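Subtilase cytotoxin subunit A (Escherichia coli, PDB 2IY9) is the serine protease subunit of an AB5 toxin, a subtilase that cleaves the endoplasmic reticulum chaperone BiP in its interdomain hinge and so leads to host cell death. Local coordinates at residues 30-34 / 35-39; 184-188 / 189-193; 290-293 / 294-298. All blocks are in the same frame, centred on the assembly; numbering follows the deposited sequence.

Overall arrangement
All three contacts are local, each made within one continuous run of ten residues or fewer, and none touches another. Interactions 1 and 3 both lie where a loop passes into a helix, 34-38 and 294-304 respectively, with a threonine at the N-cap, and both pack against helix 323-331; their centres are about 20 Å apart. They are partly buried and combine hydroxyl and backbone bonds with apolar cover. Interaction 2 is a surface contact in the long loop between strand 176-180 and helix 207-211. Its centre lies about 35 Å from that of interaction 1, across the chain's centre, and its chemistry is mainly ionic: an aspartate–arginine pair on an irregular turn.

Interaction 1: 30-34 / 35-39; sequences IGLTE and TTMSL
T36 reaches back to G31 and T33 from the first turn of helix 34-38. Its CB lies 3.3 Å from T33 O. One branch, CG2, is anti to the backbone N and comes within 3.7 Å of G31 O, while OG1, the other branch (chi1 -67°), donates to the same carbonyl oxygen at 2.8 Å. The C=O...OG1 angle of 167° puts the hydroxyl nearly in line with the carbonyl bond of G31. T33 OG1 approaches T36 OG1 to 3.1 Å, the two side chains crossing at about a right angle.

On another side of the turn, M37 bends at chi2 and chi3, which brings SD to 3.5 Å from L32 CD1, an apolar contact; Y107 also touches M37. The M37 N-H bonds to T33 O at 3.0 Å, and S38 N bonds to E34 O. T36 also packs on E324 and I327 of helix 323-331. G31, with positive phi, follows helix 25-30 in a Schellman motif, L32 centres an inverse gamma turn, and T33 takes the N-cap position: a compact helix-to-helix connection between 25-30 and 34-38.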
loop_
_atom_site.group_PDB
_atom_site.type_symbol
_atom_site.label_atom_id
_atom_site.label_comp_id
_atom_site.label_asym_id
_atom_site.label_seq_id
_atom_site.Cartn_x
_atom_site.Cartn_y
_atom_site.Cartn_z
ATOM N N ILE A 30 12.186 -2.407 -10.569
ATOM C CA ILE A 30 12.455 -2.039 -9.177
ATOM C C ILE A 30 13.547 -2.870 -8.490
ATOM O O ILE A 30 13.846 -2.655 -7.305
ATOM C CB ILE A 30 11.159 -2.023 -8.317
ATOM C CG1 ILE A 30 10.674 -3.445 -8.017
ATOM C CG2 ILE A 30 10.093 -1.203 -9.002
ATOM C CD1 ILE A 30 9.570 -3.521 -6.975
ATOM N N GLY A 31 14.157 -3.796 -9.229
ATOM C CA GLY A 31 15.272 -4.585 -8.698
ATOM C C GLY A 31 14.822 -5.737 -7.808
ATOM O O GLY A 31 15.550 -6.157 -6.892
ATOM N N LEU A 32 13.630 -6.254 -8.084
ATOM C CA LEU A 32 13.085 -7.380 -7.331
ATOM C C LEU A 32 13.554 -8.662 -8.004
ATOM O O LEU A 32 12.766 -9.392 -8.602
ATOM C CB LEU A 32 11.550 -7.297 -7.254
ATOM C CG LEU A 32 10.773 -7.987 -6.121
ATOM C CD1 LEU A 32 11.064 -7.349 -4.775
ATOM C CD2 LEU A 32 9.270 -7.922 -6.411
ATOM N N THR A 33 14.862 -8.887 -7.909
ATOM C CA THR A 33 15.554 -10.003 -8.532
ATOM C C THR A 33 15.649 -11.184 -7.574
ATOM O O THR A 33 15.349 -11.066 -6.384
ATOM C CB THR A 33 16.997 -9.604 -8.926
ATOM O OG1 THR A 33 17.747 -9.272 -7.743
ATOM C CG2 THR A 33 16.997 -8.417 -9.895
ATOM N N GLU A 34 16.108 -12.313 -8.103
ATOM C CA GLU A 34 16.299 -13.530 -7.319
ATOM C C GLU A 34 17.209 -13.278 -6.122
ATOM O O GLU A 34 16.881 -13.686 -5.011
ATOM C CB GLU A 34 16.873 -14.650 -8.195
ATOM C CG GLU A 34 16.133 -14.861 -9.519
ATOM C CD GLU A 34 16.378 -13.743 -10.537
ATOM O OE1 GLU A 34 17.557 -13.447 -10.837
ATOM O OE2 GLU A 34 15.386 -13.160 -11.040
ATOM N N THR A 35 18.337 -12.598 -6.341
ATOM C CA THR A 35 19.303 -12.362 -5.258
ATOM C C THR A 35 18.761 -11.417 -4.186
ATOM O O THR A 35 19.108 -11.546 -3.012
ATOM C CB THR A 35 20.686 -11.853 -5.760
ATOM O OG1 THR A 35 20.586 -10.491 -6.180
ATOM C CG2 THR A 35 21.206 -12.695 -6.911
ATOM N N THR A 36 17.922 -10.467 -4.604
ATOM C CA THR A 36 17.221 -9.567 -3.689
ATOM C C THR A 36 16.327 -10.386 -2.766
ATOM O O THR A 36 16.373 -10.234 -1.540
ATOM C CB THR A 36 16.382 -8.523 -4.475
ATOM O OG1 THR A 36 17.267 -7.651 -5.184
ATOM C CG2 THR A 36 15.500 -7.681 -3.549
ATOM N N MET A 37 15.542 -11.275 -3.363
ATOM C CA MET A 37 14.579 -12.090 -2.623
ATOM C C MET A 37 15.244 -13.112 -1.704
ATOM O O MET A 37 14.681 -13.482 -0.671
ATOM C CB MET A 37 13.594 -12.764 -3.580
ATOM C CG MET A 37 12.790 -11.770 -4.399
ATOM S SD MET A 37 12.278 -10.323 -3.437
ATOM C CE MET A 37 11.016 -11.043 -2.379
ATOM N N SER A 38 16.449 -13.545 -2.079
ATOM C CA SER A 38 17.238 -14.471 -1.270
ATOM C C SER A 38 17.610 -13.888 0.098
ATOM O O SER A 38 17.835 -14.636 1.047
ATOM C CB SER A 38 18.503 -14.880 -2.029
ATOM O OG SER A 38 19.467 -13.837 -2.017
ATOM N N LEU A 39 17.654 -12.557 0.187
ATOM C CA LEU A 39 17.982 -11.841 1.422
ATOM C C LEU A 39 16.863 -11.818 2.472
ATOM O O LEU A 39 17.105 -11.458 3.628
ATOM C CB LEU A 39 18.402 -10.395 1.109
ATOM C CG LEU A 39 19.479 -10.152 0.049
ATOM C CD1 LEU A 39 19.769 -8.670 -0.084
ATOM C CD2 LEU A 39 20.751 -10.920 0.377
HETATM O O HOH W 1 19.429 -11.922 -9.430
#

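Interaction 2: 184-188 / 189-193; sequences DGADI and RKLSA
D187 OD1 is gripped twice by R189, once by its backbone and once by its side chain. The backbone N of R189 donates at 2.9 Å to the anti side of OD1, tilted out of the carboxylate plane, which makes an Asx turn. R189 NE meets the syn lone pair of the same oxygen, also at 2.9 Å, and this bond is the straighter, with an N-H...O angle of 166°. The second carboxylate oxygen, D187 OD2, takes R189 NH2 from above the carboxylate plane. The guanidinium therefore holds the acid side-on, one nitrogen to each oxygen, though the two planes are 48° apart. D187 has CG anti to its backbone N (chi1 -178°), which turns the carboxylate forward to R189, whose own chain bends back at chi3.

The backbone turns at the same residues: K190 N bonds to D187 O at 2.9 Å, closing a type I beta turn with I188 and R189 at its corners, and L191 N reaches the same oxygen only weakly. This turn lies in the long loop that leads from strand 176-180 to helix 207-211 of the subtilase fold. A second Asx turn precedes it, in which D184 OD1 accepts from A186 N at 2.9 Å; D184 OD2 is salt-bridged to R241.

K190 lies alongside D187, its CE close to D187 CB, and a water joins K190 NZ (2.7 Å) to D187 N. A186 CB touches L191 CD2 at 3.8 Å. R189 NH1 pairs with D313, so the guanidinium bridges two acids, and W246 touches both R189 and I188.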
loop_
_atom_site.group_PDB
_atom_site.type_symbol
_atom_site.label_atom_id
_atom_site.label_comp_id
_atom_site.label_asym_id
_atom_site.label_seq_id
_atom_site.Cartn_x
_atom_site.Cartn_y
_atom_site.Cartn_z
ATOM N N ASP A 184 -6.945 10.396 -10.885
ATOM C CA ASP A 184 -7.595 11.462 -11.692
ATOM C C ASP A 184 -6.603 12.536 -12.155
ATOM O O ASP A 184 -6.974 13.486 -12.847
ATOM C CB ASP A 184 -8.851 12.078 -11.050
ATOM C CG ASP A 184 -8.539 13.006 -9.871
ATOM O OD1 ASP A 184 -7.361 13.343 -9.627
ATOM O OD2 ASP A 184 -9.494 13.373 -9.160
ATOM N N GLY A 185 -5.347 12.375 -11.758
ATOM C CA GLY A 185 -4.272 13.271 -12.170
ATOM C C GLY A 185 -4.273 14.657 -11.548
ATOM O O GLY A 185 -3.507 15.526 -11.977
ATOM N N ALA A 186 -5.110 14.882 -10.539
ATOM C CA ALA A 186 -5.167 16.203 -9.900
ATOM C C ALA A 186 -3.910 16.507 -9.083
ATOM O O ALA A 186 -3.287 15.598 -8.524
ATOM C CB ALA A 186 -6.421 16.335 -9.028
ATOM N N ASP A 187 -3.550 17.791 -9.020
ATOM C CA ASP A 187 -2.506 18.292 -8.119
ATOM C C ASP A 187 -3.110 18.436 -6.721
ATOM O O ASP A 187 -3.967 19.299 -6.489
ATOM C CB ASP A 187 -1.990 19.643 -8.634
ATOM C CG ASP A 187 -0.866 20.233 -7.782
ATOM O OD1 ASP A 187 -0.711 19.868 -6.592
ATOM O OD2 ASP A 187 -0.143 21.106 -8.315
ATOM N N ILE A 188 -2.660 17.577 -5.800
ATOM C CA ILE A 188 -3.178 17.526 -4.422
ATOM C C ILE A 188 -3.047 18.873 -3.680
ATOM O O ILE A 188 -3.847 19.183 -2.795
ATOM C CB ILE A 188 -2.496 16.399 -3.598
ATOM C CG1 ILE A 188 -2.667 15.044 -4.304
ATOM C CG2 ILE A 188 -3.094 16.323 -2.171
ATOM C CD1 ILE A 188 -1.608 14.018 -3.933
ATOM N N ARG A 189 -2.038 19.658 -4.051
ATOM C CA ARG A 189 -1.841 20.980 -3.462
ATOM C C ARG A 189 -2.993 21.951 -3.769
ATOM O O ARG A 189 -3.250 22.860 -2.992
ATOM C CB ARG A 189 -0.500 21.577 -3.896
ATOM C CG ARG A 189 0.714 20.773 -3.412
ATOM C CD ARG A 189 1.974 21.093 -4.191
ATOM N NE ARG A 189 1.846 20.746 -5.605
ATOM C CZ ARG A 189 2.864 20.616 -6.457
ATOM N NH1 ARG A 189 4.114 20.795 -6.047
ATOM N NH2 ARG A 189 2.624 20.292 -7.725
ATOM N N LYS A 190 -3.693 21.733 -4.878
ATOM C CA LYS A 190 -4.774 22.621 -5.328
ATOM C C LYS A 190 -6.187 22.101 -5.057
ATOM O O LYS A 190 -7.163 22.840 -5.199
ATOM C CB LYS A 190 -4.649 22.879 -6.819
ATOM C CG LYS A 190 -3.320 23.493 -7.254
ATOM C CD LYS A 190 -3.323 23.668 -8.767
ATOM C CE LYS A 190 -3.474 22.329 -9.486
ATOM N NZ LYS A 190 -4.078 22.383 -10.859
ATOM N N LEU A 191 -6.298 20.823 -4.704
ATOM C CA LEU A 191 -7.575 20.244 -4.341
ATOM C C LEU A 191 -8.069 20.876 -3.052
ATOM O O LEU A 191 -7.267 21.315 -2.223
ATOM C CB LEU A 191 -7.426 18.735 -4.129
ATOM C CG LEU A 191 -7.270 17.833 -5.354
ATOM C CD1 LEU A 191 -7.159 16.392 -4.885
ATOM C CD2 LEU A 191 -8.449 17.989 -6.309
ATOM N N SER A 192 -9.386 20.918 -2.880
ATOM C CA SER A 192 -9.961 21.322 -1.603
ATOM C C SER A 192 -9.933 20.135 -0.638
ATOM O O SER A 192 -9.744 18.991 -1.056
ATOM C CB SER A 192 -11.391 21.836 -1.791
ATOM O OG SER A 192 -12.269 20.779 -2.128
ATOM N N ALA A 193 -10.124 20.404 0.649
ATOM C CA ALA A 193 -10.082 19.354 1.661
ATOM C C ALA A 193 -11.085 18.227 1.392
ATOM O O ALA A 193 -10.809 17.065 1.687
ATOM C CB ALA A 193 -10.302 19.946 3.049
HETATM O O HOH W 2 -4.744 19.736 -10.687
#

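Interaction 3: 290-293 / 294-298; sequences PRAT and ATELK
An N-cap opens helix 294-304, with T293 as the capping residue. The evidence is a side-chain bond into the first turn: T293 OG1 accepts from E296 N at 3.0 Å, with an N-H...O angle of 156°. The rotation of T293 (chi1 64°) sets OG1 between its own backbone N and carbonyl carbon, facing the turn, with CG2 anti to the carbonyl carbon. The hydroxyl thus substitutes for the carbonyl that a preceding helical turn would have supplied.

E296 crosses T293 at about a right angle, its CB 3.4 Å from OG1. With CG anti to the backbone N (chi1 -172°) and the chain extended beyond it, the glutamate points back past the N-cap toward A292. Its OE1 arrives 3.7 Å from A292 CB and accepts from a water at 2.5 Å. That same water takes the N-H of T293 at 2.7 Å. The carboxylate therefore reaches the cap residue's backbone N through a solvent bridge, and its negative charge near the helix N-terminus would probably be favourable. The regular helical bond follows: L297 N donates to T293 O at 3.1 Å. L297 CB, CG and CD1 also lie near this carbonyl oxygen.

Around the cap, K145 bonds to the carbonyl oxygens of P290 and A292, while N173 meets A294 through the backbone and T295 through its hydroxyl. A292, E296 and L297 pack on F330 of helix 323-331. L297 also touches helix 271-288, and with A294 and K298 it lies against L176 of strand 176-180 in the parallel sheet.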
loop_
_atom_site.group_PDB
_atom_site.type_symbol
_atom_site.label_atom_id
_atom_site.label_comp_id
_atom_site.label_asym_id
_atom_site.label_seq_id
_atom_site.Cartn_x
_atom_site.Cartn_y
_atom_site.Cartn_z
ATOM N N PRO A 290 10.860 -8.154 12.115
ATOM C CA PRO A 290 9.478 -7.725 12.347
ATOM C C PRO A 290 9.329 -6.846 13.587
ATOM O O PRO A 290 8.324 -6.143 13.726
ATOM C CB PRO A 290 8.734 -9.041 12.533
ATOM C CG PRO A 290 9.777 -10.009 12.991
ATOM C CD PRO A 290 11.032 -9.605 12.321
ATOM N N ARG A 291 10.319 -6.884 14.478
ATOM C CA ARG A 291 10.307 -6.029 15.660
ATOM C C ARG A 291 10.917 -4.649 15.423
ATOM O O ARG A 291 11.023 -3.868 16.368
ATOM C CB ARG A 291 11.047 -6.693 16.822
ATOM C CG ARG A 291 10.469 -8.022 17.270
ATOM C CD ARG A 291 11.278 -8.609 18.417
ATOM N NE ARG A 291 12.541 -9.210 17.972
ATOM C CZ ARG A 291 13.733 -8.606 17.992
ATOM N NH1 ARG A 291 13.864 -7.358 18.433
ATOM N NH2 ARG A 291 14.809 -9.259 17.568
ATOM N N ALA A 292 11.327 -4.348 14.189
ATOM C CA ALA A 292 11.879 -3.019 13.876
ATOM C C ALA A 292 10.805 -1.950 14.032
ATOM O O ALA A 292 9.607 -2.247 13.955
ATOM C CB ALA A 292 12.456 -2.976 12.477
ATOM N N THR A 293 11.234 -0.716 14.273
ATOM C CA THR A 293 10.292 0.375 14.444
ATOM C C THR A 293 9.730 0.750 13.085
ATOM O O THR A 293 10.387 0.542 12.050
ATOM C CB THR A 293 10.940 1.615 15.098
ATOM O OG1 THR A 293 11.949 2.151 14.235
ATOM C CG2 THR A 293 11.547 1.265 16.458
ATOM N N ALA A 294 8.515 1.292 13.096
ATOM C CA ALA A 294 7.897 1.885 11.914
ATOM C C ALA A 294 8.817 2.943 11.309
ATOM O O ALA A 294 9.004 2.989 10.091
ATOM C CB ALA A 294 6.567 2.502 12.276
ATOM N N THR A 295 9.415 3.771 12.168
ATOM C CA THR A 295 10.314 4.830 11.703
ATOM C C THR A 295 11.487 4.260 10.899
ATOM O O THR A 295 11.811 4.778 9.822
ATOM C CB THR A 295 10.801 5.733 12.864
ATOM O OG1 THR A 295 9.670 6.376 13.470
ATOM C CG2 THR A 295 11.756 6.818 12.347
ATOM N N GLU A 296 12.101 3.188 11.397
ATOM C CA GLU A 296 13.238 2.573 10.700
ATOM C C GLU A 296 12.848 1.975 9.340
ATOM O O GLU A 296 13.563 2.157 8.356
ATOM C CB GLU A 296 13.951 1.520 11.562
ATOM C CG GLU A 296 15.256 1.012 10.906
ATOM C CD GLU A 296 15.826 -0.265 11.513
ATOM O OE1 GLU A 296 15.363 -0.703 12.596
ATOM O OE2 GLU A 296 16.761 -0.834 10.892
ATOM N N LEU A 297 11.728 1.253 9.295
ATOM C CA LEU A 297 11.204 0.725 8.032
ATOM C C LEU A 297 10.934 1.847 7.034
ATOM O O LEU A 297 11.398 1.793 5.891
ATOM C CB LEU A 297 9.933 -0.095 8.270
ATOM C CG LEU A 297 10.134 -1.560 8.671
ATOM C CD1 LEU A 297 8.870 -2.089 9.347
ATOM C CD2 LEU A 297 10.472 -2.395 7.437
ATOM N N LYS A 298 10.203 2.877 7.476
ATOM C CA LYS A 298 9.878 4.008 6.603
ATOM C C LYS A 298 11.140 4.715 6.094
ATOM O O LYS A 298 11.276 4.954 4.886
ATOM C CB LYS A 298 8.955 5.003 7.304
ATOM C CG LYS A 298 8.591 6.217 6.442
ATOM C CD LYS A 298 7.402 6.995 7.017
ATOM C CE LYS A 298 7.150 8.245 6.190
ATOM N NZ LYS A 298 6.005 9.012 6.727
HETATM O O HOH W 3 13.909 -0.424 14.572
#